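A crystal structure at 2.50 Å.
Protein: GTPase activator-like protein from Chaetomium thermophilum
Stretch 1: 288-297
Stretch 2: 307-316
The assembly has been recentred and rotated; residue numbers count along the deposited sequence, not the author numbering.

Stretch 1 288-297: ILLDFLRSYS
Stretch 2 (307-316) DTVRDVRGAL

Two segments of one chain, the first helical from 288 and running in from earlier in the chain, the second helical throughout 307-316, pack with their N-to-C directions at 131° and their axes 8.5 Å apart at closest approach. The register therefore runs in reverse: CA of Leu-289 lies 5.2 Å from CA of Ala-315, CA of Phe-292 5.3 Å from CA of Val-312, and CA of Tyr-296 6.7 Å from CA of Thr-308. Backbone torsions are helical through both helices, whereas Tyr-296 (-45/147) turns extended. No hydrogen bond crosses the contact; apolar packing holds it, burying 442 Å² summed over both sides.

Phe-292 has the most surface covered by the other stretch, 70 Å². Its CA-to-CB bond points toward the second helix and brings Phe-292 CB 3.8 Å from Ala-315 CB; chi1 -61° (m) and chi2 -43° then put Phe-292 CD1 3.9 Å from Asp-311 CB. The Ala-315 methyl sits at the ring edge. Asp-311 thus offers its methylene to the ring, while its carboxylate makes a long, purely electrostatic pairing with Arg-310 (Asp-311 OD1 to Arg-310 NE, 3.9 Å).

Ala-315, with 65 Å² covered, also points toward its partner. Ala-315 CB lies 3.4 Å from Leu-289 O and 4.2 Å from Leu-293 CD2, so a short side chain accommodates close backbone approach. Val-312 points sideways, yet with chi1 173° (t) its CG2 lies 3.2 Å from Phe-292 O.

Tyr-296, in the loop part of its stretch, has 60 Å² covered. With chi1 177° (t) and chi2 73°, its CD1 lies 3.5 Å from Thr-308 CG2, a methyl at the ring edge, and 4.2 Å from Val-312 CG2; Tyr-296 CE1 lies 4.3 Å from Val-309 CG2.

Leu-293 (m, t) starts sideways, but its end comes nearer: Leu-293 CD2 reaches Val-312 CG1 at 3.7 Å and Leu-316 CD1 at 3.4 Å, a branched apolar tip suited to this buried site.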

# COMPACT_ATOMS: atom_id res chain seq x y z
N ILE A 288 -3.79 0.53 18.30
CA ILE A 288 -3.65 1.66 17.37
C ILE A 288 -5.01 2.13 16.88
O ILE A 288 -5.31 3.32 16.92
CB ILE A 288 -2.77 1.28 16.14
CG1 ILE A 288 -1.30 1.19 16.57
CG2 ILE A 288 -2.91 2.28 14.99
CD1 ILE A 288 -0.42 0.42 15.62
N LEU A 289 -5.80 1.18 16.39
CA LEU A 289 -7.14 1.47 15.87
C LEU A 289 -8.05 2.13 16.90
O LEU A 289 -8.90 2.96 16.56
CB LEU A 289 -7.81 0.17 15.41
CG LEU A 289 -7.37 -0.45 14.10
CD1 LEU A 289 -7.90 -1.87 14.02
CD2 LEU A 289 -7.88 0.37 12.92
N LEU A 290 -7.89 1.73 18.17
CA LEU A 290 -8.69 2.31 19.24
C LEU A 290 -8.17 3.68 19.54
O LEU A 290 -8.96 4.61 19.72
CB LEU A 290 -8.65 1.46 20.50
CG LEU A 290 -9.49 0.18 20.43
CD1 LEU A 290 -9.06 -0.76 21.54
CD2 LEU A 290 -10.97 0.49 20.51
N ASP A 291 -6.83 3.80 19.59
CA ASP A 291 -6.16 5.10 19.77
C ASP A 291 -6.76 6.16 18.86
O ASP A 291 -6.94 7.29 19.28
CB ASP A 291 -4.64 5.01 19.49
CG ASP A 291 -3.84 4.46 20.66
OD1 ASP A 291 -4.35 4.39 21.80
OD2 ASP A 291 -2.67 4.11 20.41
N PHE A 292 -7.09 5.80 17.63
CA PHE A 292 -7.71 6.77 16.74
C PHE A 292 -9.00 7.28 17.35
O PHE A 292 -9.36 8.44 17.17
CB PHE A 292 -7.95 6.19 15.35
CG PHE A 292 -6.69 5.76 14.66
CD1 PHE A 292 -5.55 6.56 14.70
CD2 PHE A 292 -6.63 4.56 13.96
CE1 PHE A 292 -4.39 6.17 14.05
CE2 PHE A 292 -5.47 4.16 13.31
CZ PHE A 292 -4.34 4.97 13.36
N LEU A 293 -9.66 6.42 18.11
CA LEU A 293 -10.85 6.79 18.86
C LEU A 293 -10.50 7.41 20.21
O LEU A 293 -10.96 8.51 20.53
CB LEU A 293 -11.74 5.55 19.05
CG LEU A 293 -12.02 4.67 17.82
CD1 LEU A 293 -12.89 3.47 18.19
CD2 LEU A 293 -12.67 5.48 16.71
N ARG A 294 -9.68 6.70 21.00
CA ARG A 294 -9.27 7.14 22.35
C ARG A 294 -8.42 8.42 22.32
O ARG A 294 -8.79 9.39 22.96
CB ARG A 294 -8.52 6.03 23.10
N SER A 295 -7.32 8.42 21.57
CA SER A 295 -6.53 9.66 21.28
C SER A 295 -7.39 10.87 20.92
O SER A 295 -7.01 11.99 21.28
CB SER A 295 -5.55 9.47 20.11
OG SER A 295 -4.95 8.19 20.11
N TYR A 296 -8.50 10.66 20.20
CA TYR A 296 -9.24 11.77 19.60
C TYR A 296 -9.43 12.93 20.61
O TYR A 296 -9.49 12.73 21.82
CB TYR A 296 -10.59 11.33 18.98
CG TYR A 296 -11.37 12.51 18.43
CD1 TYR A 296 -10.96 13.15 17.27
CD2 TYR A 296 -12.46 13.04 19.10
CE1 TYR A 296 -11.63 14.27 16.79
CE2 TYR A 296 -13.13 14.15 18.62
CZ TYR A 296 -12.72 14.77 17.46
OH TYR A 296 -13.38 15.91 16.97
N SER A 297 -9.45 14.15 20.09
CA SER A 297 -9.82 15.31 20.90
C SER A 297 -10.25 16.43 19.94
O SER A 297 -9.44 16.88 19.11
CB SER A 297 -8.66 15.75 21.80
OG SER A 297 -9.14 16.28 23.02
N ASP A 307 -7.93 15.90 10.02
CA ASP A 307 -6.80 14.96 10.01
C ASP A 307 -7.07 13.78 10.94
O ASP A 307 -6.91 12.63 10.55
CB ASP A 307 -5.48 15.65 10.41
CG ASP A 307 -4.76 16.28 9.22
OD1 ASP A 307 -4.85 15.74 8.10
OD2 ASP A 307 -4.08 17.31 9.42
N THR A 308 -7.50 14.07 12.17
CA THR A 308 -7.82 13.02 13.13
C THR A 308 -9.17 12.34 12.86
O THR A 308 -9.31 11.15 13.14
CB THR A 308 -7.82 13.56 14.58
OG1 THR A 308 -6.60 14.28 14.82
CG2 THR A 308 -7.96 12.41 15.58
N VAL A 309 -10.15 13.10 12.36
CA VAL A 309 -11.45 12.53 11.93
C VAL A 309 -11.26 11.53 10.78
O VAL A 309 -11.83 10.44 10.80
CB VAL A 309 -12.47 13.64 11.52
CG1 VAL A 309 -13.55 13.12 10.57
CG2 VAL A 309 -13.12 14.24 12.76
N ARG A 310 -10.46 11.92 9.79
CA ARG A 310 -10.04 11.00 8.73
C ARG A 310 -9.73 9.67 9.38
O ARG A 310 -10.35 8.67 9.07
CB ARG A 310 -8.82 11.55 7.97
CG ARG A 310 -7.95 10.49 7.28
CD ARG A 310 -6.76 11.12 6.56
NE ARG A 310 -5.86 11.84 7.47
CZ ARG A 310 -4.76 12.48 7.10
NH1 ARG A 310 -4.38 12.52 5.83
NH2 ARG A 310 -4.02 13.09 8.02
N ASP A 311 -8.77 9.71 10.31
CA ASP A 311 -8.32 8.53 11.05
C ASP A 311 -9.45 7.81 11.76
O ASP A 311 -9.51 6.57 11.76
CB ASP A 311 -7.26 8.90 12.09
CG ASP A 311 -6.02 9.56 11.49
OD1 ASP A 311 -5.58 9.19 10.37
OD2 ASP A 311 -5.47 10.45 12.16
N VAL A 312 -10.33 8.57 12.39
CA VAL A 312 -11.43 8.00 13.15
C VAL A 312 -12.39 7.20 12.27
O VAL A 312 -12.75 6.08 12.63
CB VAL A 312 -12.20 9.07 13.94
CG1 VAL A 312 -13.44 8.47 14.59
CG2 VAL A 312 -11.31 9.70 14.99
N ARG A 313 -12.78 7.76 11.13
CA ARG A 313 -13.73 7.09 10.24
C ARG A 313 -13.18 5.79 9.67
O ARG A 313 -13.95 4.89 9.31
CB ARG A 313 -14.08 7.97 9.05
CG ARG A 313 -14.68 9.32 9.37
CD ARG A 313 -15.08 9.99 8.07
NE ARG A 313 -15.96 9.11 7.29
CZ ARG A 313 -16.04 9.09 5.96
NH1 ARG A 313 -15.28 9.90 5.21
NH2 ARG A 313 -16.87 8.24 5.37
N GLY A 314 -11.86 5.73 9.53
CA GLY A 314 -11.23 4.56 8.97
C GLY A 314 -11.22 3.47 10.00
O GLY A 314 -11.63 2.34 9.71
N ALA A 315 -10.74 3.83 11.19
CA ALA A 315 -10.74 2.97 12.38
C ALA A 315 -12.09 2.30 12.58
O ALA A 315 -12.16 1.12 12.90
CB ALA A 315 -10.38 3.76 13.62
N LEU A 316 -13.16 3.06 12.39
CA LEU A 316 -14.50 2.52 12.47
C LEU A 316 -14.69 1.44 11.41
O LEU A 316 -15.19 0.35 11.68
CB LEU A 316 -15.54 3.63 12.26
CG LEU A 316 -16.17 4.31 13.49
CD1 LEU A 316 -15.19 4.56 14.63
CD2 LEU A 316 -16.84 5.60 13.06